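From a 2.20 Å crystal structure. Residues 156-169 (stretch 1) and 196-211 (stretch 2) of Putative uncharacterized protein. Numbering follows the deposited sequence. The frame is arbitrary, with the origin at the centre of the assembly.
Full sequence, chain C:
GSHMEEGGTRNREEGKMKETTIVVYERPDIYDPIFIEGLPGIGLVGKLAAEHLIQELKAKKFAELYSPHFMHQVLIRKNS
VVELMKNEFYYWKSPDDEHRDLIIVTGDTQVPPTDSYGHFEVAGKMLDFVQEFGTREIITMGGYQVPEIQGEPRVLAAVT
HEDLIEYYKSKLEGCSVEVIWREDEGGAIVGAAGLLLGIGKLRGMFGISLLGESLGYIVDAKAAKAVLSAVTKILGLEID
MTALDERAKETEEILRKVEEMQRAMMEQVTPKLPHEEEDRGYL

Stretch 1 (156-169) LAAVTHEDLIEYYK
Stretch 2 196-211: LLGIGKLRGMFGISLL

The contact pairs two antiparallel strands, 156-159 and 206-211 (axes 163° apart, 4.6 Å at closest approach), flanked by the helices that adjoin them; 780 Å² is buried in all.

Stretch 2 enters as a helix, where Leu197 (m, t) packs its CB 3.7 Å from Thr160 CG2. One turn on, Lys201 reaches out nearly fully extended (chi1 to chi3 all t), so that NZ donates to Thr160 O at 2.7 Å, satisfying a carbonyl just beyond the strand. Gly204 is the first residue to leave helical phi/psi, in a Schellman motif, at phi 96° and psi 7°, angles that call for glycine; Met205 N returns to Gly200 O (3.0 Å).

Phe206 opens the strand with chi1 p, its CD1 3.9 Å from Leu164 CD1. Gly207 (165/-156) again requires glycine, and a CB there would also be crowded by Leu197 CD2. Gly207 N donates to Thr160 OG1 (3.2 Å), while its O accepts from Thr160 N (3.2 Å). Thr160, chi1 p, thus continues the ladder past its last bridge, and its OG1 also hydrogen-bonds His161 ND1 at 2.5 Å.

Ile208 (t, t) faces Val159 in a non-hydrogen-bonded pair, CA-CA 4.2 Å. Its beta-branched side chain lies over a face of the Tyr168 ring (chi1 m), CG2 4.1 Å from the centroid, joining helix 164-169 to the sheet. Ser209 pairs with Ala158: Ser209 N to Ala158 O is 2.8 Å, Ala158 N to Ser209 O 3.3 Å. A water bridges Ser209 OG (3.0 Å) and Leu156 O (2.8 Å).

Leu210 shares the Ile208 face, its CD2 3.7 Å from Ala157 CB, the small alanine sitting beside a long leucine. Leu211 closes the register with Leu156 on the other face, through Leu156 N to Leu211 O (2.6 Å) and Leu211 N to Leu156 O (2.9 Å).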

# COMPACT_ATOMS: atom_id res chain seq x y z
N LEU C 156 -9.02 -31.56 -4.13
CA LEU C 156 -9.81 -30.88 -5.13
C LEU C 156 -8.90 -30.42 -6.27
O LEU C 156 -7.84 -29.83 -6.02
CB LEU C 156 -10.49 -29.66 -4.51
CG LEU C 156 -11.24 -29.77 -3.19
CD1 LEU C 156 -11.77 -28.37 -2.84
CD2 LEU C 156 -12.40 -30.72 -3.33
N ALA C 157 -9.36 -30.64 -7.50
CA ALA C 157 -8.56 -30.47 -8.70
C ALA C 157 -9.22 -29.46 -9.60
O ALA C 157 -10.44 -29.45 -9.72
CB ALA C 157 -8.42 -31.82 -9.47
N ALA C 158 -8.40 -28.60 -10.21
CA ALA C 158 -8.82 -27.74 -11.28
C ALA C 158 -7.62 -27.55 -12.19
O ALA C 158 -6.47 -27.65 -11.73
CB ALA C 158 -9.36 -26.38 -10.73
N VAL C 159 -7.87 -27.28 -13.46
CA VAL C 159 -6.84 -27.22 -14.48
C VAL C 159 -6.98 -25.91 -15.23
O VAL C 159 -8.00 -25.24 -15.12
CB VAL C 159 -7.09 -28.37 -15.54
CG1 VAL C 159 -6.69 -29.73 -14.99
CG2 VAL C 159 -8.55 -28.41 -15.89
N THR C 160 -5.97 -25.55 -16.02
CA THR C 160 -5.96 -24.32 -16.77
C THR C 160 -6.69 -24.43 -18.09
O THR C 160 -7.05 -23.40 -18.68
CB THR C 160 -4.53 -23.93 -17.13
OG1 THR C 160 -3.96 -24.98 -17.91
CG2 THR C 160 -3.67 -23.67 -15.87
N HIS C 161 -6.85 -25.65 -18.60
CA HIS C 161 -7.51 -25.88 -19.89
C HIS C 161 -8.41 -27.13 -19.78
O HIS C 161 -8.06 -28.10 -19.09
CB HIS C 161 -6.50 -26.10 -21.03
CG HIS C 161 -5.53 -24.98 -21.23
ND1 HIS C 161 -4.46 -24.75 -20.38
CD2 HIS C 161 -5.44 -24.03 -22.20
CE1 HIS C 161 -3.77 -23.70 -20.82
NE2 HIS C 161 -4.35 -23.26 -21.92
N GLU C 162 -9.56 -27.06 -20.44
CA GLU C 162 -10.56 -28.13 -20.40
C GLU C 162 -10.02 -29.52 -20.80
O GLU C 162 -10.29 -30.46 -20.10
CB GLU C 162 -11.76 -27.76 -21.27
CG GLU C 162 -13.06 -27.83 -20.51
CD GLU C 162 -14.29 -28.11 -21.39
OE1 GLU C 162 -15.13 -28.93 -20.95
OE2 GLU C 162 -14.42 -27.51 -22.50
N ASP C 163 -9.24 -29.62 -21.87
CA ASP C 163 -8.74 -30.91 -22.39
C ASP C 163 -7.88 -31.70 -21.42
O ASP C 163 -7.67 -32.91 -21.59
CB ASP C 163 -8.03 -30.76 -23.75
CG ASP C 163 -6.88 -29.76 -23.73
OD1 ASP C 163 -7.06 -28.63 -23.22
OD2 ASP C 163 -5.78 -30.09 -24.26
N LEU C 164 -7.40 -31.02 -20.39
CA LEU C 164 -6.48 -31.57 -19.44
C LEU C 164 -7.21 -32.35 -18.37
O LEU C 164 -6.58 -33.07 -17.59
CB LEU C 164 -5.69 -30.44 -18.76
CG LEU C 164 -4.64 -29.72 -19.61
CD1 LEU C 164 -4.12 -28.54 -18.82
CD2 LEU C 164 -3.49 -30.69 -19.99
N ILE C 165 -8.52 -32.18 -18.28
CA ILE C 165 -9.24 -32.96 -17.25
C ILE C 165 -9.05 -34.48 -17.47
O ILE C 165 -8.74 -35.21 -16.52
CB ILE C 165 -10.73 -32.64 -17.15
CG1 ILE C 165 -10.92 -31.23 -16.59
CG2 ILE C 165 -11.39 -33.65 -16.19
CD1 ILE C 165 -12.37 -30.72 -16.63
N GLU C 166 -9.19 -34.93 -18.71
CA GLU C 166 -9.10 -36.38 -18.93
C GLU C 166 -7.64 -36.84 -19.03
O GLU C 166 -7.29 -37.98 -18.63
CB GLU C 166 -9.98 -36.84 -20.08
CG GLU C 166 -9.52 -36.52 -21.49
CD GLU C 166 -10.20 -37.46 -22.51
OE1 GLU C 166 -10.87 -38.43 -22.05
OE2 GLU C 166 -10.06 -37.24 -23.74
N TYR C 167 -6.78 -35.91 -19.47
CA TYR C 167 -5.35 -36.12 -19.40
C TYR C 167 -4.98 -36.49 -17.98
O TYR C 167 -4.45 -37.57 -17.74
CB TYR C 167 -4.53 -34.92 -19.91
CG TYR C 167 -3.04 -35.12 -19.77
CD1 TYR C 167 -2.33 -35.95 -20.67
CD2 TYR C 167 -2.33 -34.51 -18.74
CE1 TYR C 167 -0.96 -36.16 -20.54
CE2 TYR C 167 -0.95 -34.70 -18.60
CZ TYR C 167 -0.27 -35.53 -19.51
OH TYR C 167 1.08 -35.72 -19.35
N TYR C 168 -5.30 -35.62 -17.01
CA TYR C 168 -4.90 -35.92 -15.64
C TYR C 168 -5.74 -37.00 -15.03
O TYR C 168 -5.29 -37.70 -14.14
CB TYR C 168 -4.87 -34.67 -14.74
CG TYR C 168 -3.78 -33.72 -15.12
CD1 TYR C 168 -4.08 -32.53 -15.76
CD2 TYR C 168 -2.46 -34.01 -14.85
CE1 TYR C 168 -3.08 -31.66 -16.14
CE2 TYR C 168 -1.46 -33.18 -15.23
CZ TYR C 168 -1.77 -32.00 -15.87
OH TYR C 168 -0.76 -31.16 -16.22
N LYS C 169 -6.99 -37.12 -15.47
CA LYS C 169 -7.84 -38.23 -14.97
C LYS C 169 -7.21 -39.57 -15.26
O LYS C 169 -7.15 -40.39 -14.39
CB LYS C 169 -9.25 -38.19 -15.55
CG LYS C 169 -10.27 -37.54 -14.62
CD LYS C 169 -11.65 -37.46 -15.29
CE LYS C 169 -12.66 -36.75 -14.42
NZ LYS C 169 -13.75 -36.17 -15.27
N LEU C 196 0.32 -18.81 -10.23
CA LEU C 196 1.24 -19.53 -11.18
C LEU C 196 0.49 -20.09 -12.33
O LEU C 196 0.94 -20.00 -13.48
CB LEU C 196 2.07 -20.61 -10.49
CG LEU C 196 3.06 -20.00 -9.48
CD1 LEU C 196 3.76 -21.10 -8.63
CD2 LEU C 196 4.08 -19.13 -10.18
N LEU C 197 -0.68 -20.66 -12.06
CA LEU C 197 -1.48 -21.24 -13.15
C LEU C 197 -2.15 -20.15 -13.97
O LEU C 197 -2.15 -20.18 -15.22
CB LEU C 197 -2.54 -22.21 -12.61
CG LEU C 197 -1.96 -23.42 -11.87
CD1 LEU C 197 -3.09 -24.20 -11.24
CD2 LEU C 197 -1.15 -24.34 -12.83
N GLY C 198 -2.72 -19.15 -13.26
CA GLY C 198 -3.46 -18.07 -13.98
C GLY C 198 -2.57 -17.27 -14.90
O GLY C 198 -2.90 -17.02 -16.05
N ILE C 199 -1.41 -16.89 -14.39
CA ILE C 199 -0.44 -16.16 -15.20
C ILE C 199 0.20 -17.10 -16.19
O ILE C 199 0.41 -16.73 -17.35
CB ILE C 199 0.64 -15.48 -14.33
CG1 ILE C 199 -0.01 -14.50 -13.31
CG2 ILE C 199 1.63 -14.72 -15.24
CD1 ILE C 199 0.91 -14.09 -12.17
N GLY C 200 0.49 -18.32 -15.74
CA GLY C 200 1.10 -19.28 -16.67
C GLY C 200 0.26 -19.46 -17.92
O GLY C 200 0.76 -19.48 -19.05
N LYS C 201 -1.04 -19.56 -17.71
CA LYS C 201 -2.00 -19.74 -18.81
C LYS C 201 -1.97 -18.61 -19.86
O LYS C 201 -2.13 -18.83 -21.07
CB LYS C 201 -3.37 -19.84 -18.16
CG LYS C 201 -4.51 -20.01 -19.11
CD LYS C 201 -5.77 -19.95 -18.28
CE LYS C 201 -6.98 -20.28 -19.08
NZ LYS C 201 -7.87 -20.90 -18.06
N LEU C 202 -1.74 -17.37 -19.41
CA LEU C 202 -1.55 -16.25 -20.33
C LEU C 202 -0.31 -16.41 -21.19
O LEU C 202 -0.22 -15.83 -22.27
CB LEU C 202 -1.41 -14.91 -19.57
CG LEU C 202 -2.52 -14.42 -18.63
CD1 LEU C 202 -2.31 -12.90 -18.33
CD2 LEU C 202 -3.89 -14.62 -19.24
N ARG C 203 0.68 -17.13 -20.69
CA ARG C 203 1.93 -17.30 -21.43
C ARG C 203 1.93 -18.57 -22.25
O ARG C 203 2.91 -18.87 -22.88
CB ARG C 203 3.12 -17.39 -20.48
CG ARG C 203 3.31 -16.20 -19.68
CD ARG C 203 4.41 -16.47 -18.70
NE ARG C 203 4.59 -15.32 -17.83
CZ ARG C 203 5.77 -14.93 -17.39
NH1 ARG C 203 6.87 -15.59 -17.78
NH2 ARG C 203 5.85 -13.88 -16.59
N GLY C 204 0.86 -19.35 -22.22
CA GLY C 204 0.79 -20.54 -23.07
C GLY C 204 1.22 -21.78 -22.32
O GLY C 204 1.32 -22.84 -22.91
N MET C 205 1.44 -21.63 -21.01
CA MET C 205 1.72 -22.73 -20.06
C MET C 205 0.42 -23.35 -19.54
O MET C 205 -0.68 -22.85 -19.81
CB MET C 205 2.57 -22.21 -18.88
CG MET C 205 3.91 -21.56 -19.30
SD MET C 205 4.76 -20.80 -17.90
CE MET C 205 5.50 -22.23 -17.04
N PHE C 206 0.53 -24.44 -18.79
CA PHE C 206 -0.68 -25.20 -18.45
C PHE C 206 -0.41 -26.03 -17.23
O PHE C 206 0.77 -26.25 -16.87
CB PHE C 206 -1.16 -26.07 -19.61
CG PHE C 206 -0.19 -27.19 -20.03
CD1 PHE C 206 -0.31 -28.46 -19.49
CD2 PHE C 206 0.81 -26.96 -20.98
CE1 PHE C 206 0.57 -29.51 -19.89
CE2 PHE C 206 1.70 -27.99 -21.38
CZ PHE C 206 1.56 -29.28 -20.83
N GLY C 207 -1.48 -26.48 -16.59
CA GLY C 207 -1.29 -27.36 -15.47
C GLY C 207 -2.49 -27.56 -14.58
O GLY C 207 -3.60 -27.41 -15.02
N ILE C 208 -2.25 -27.92 -13.33
CA ILE C 208 -3.30 -28.40 -12.47
C ILE C 208 -3.01 -27.93 -11.06
O ILE C 208 -1.86 -27.86 -10.66
CB ILE C 208 -3.38 -30.00 -12.52
CG1 ILE C 208 -4.52 -30.52 -11.68
CG2 ILE C 208 -1.99 -30.66 -12.10
CD1 ILE C 208 -4.96 -32.05 -12.08
N SER C 209 -4.07 -27.58 -10.34
CA SER C 209 -4.03 -27.26 -8.97
C SER C 209 -4.59 -28.44 -8.19
O SER C 209 -5.67 -28.93 -8.47
CB SER C 209 -5.01 -26.08 -8.72
OG SER C 209 -5.25 -26.01 -7.31
N LEU C 210 -3.91 -28.87 -7.14
CA LEU C 210 -4.46 -29.91 -6.31
C LEU C 210 -4.44 -29.39 -4.90
O LEU C 210 -3.38 -29.11 -4.36
CB LEU C 210 -3.61 -31.19 -6.43
CG LEU C 210 -3.62 -31.75 -7.84
CD1 LEU C 210 -2.47 -32.79 -8.05
CD2 LEU C 210 -4.97 -32.39 -8.13
N LEU C 211 -5.63 -29.26 -4.31
CA LEU C 211 -5.75 -28.73 -2.97
C LEU C 211 -6.46 -29.73 -2.07
O LEU C 211 -7.50 -30.27 -2.43
CB LEU C 211 -6.55 -27.40 -2.97
CG LEU C 211 -6.05 -26.19 -3.77
CD1 LEU C 211 -7.05 -25.07 -3.64
CD2 LEU C 211 -4.74 -25.74 -3.20
O HOH W 1 -7.97 -27.14 -6.70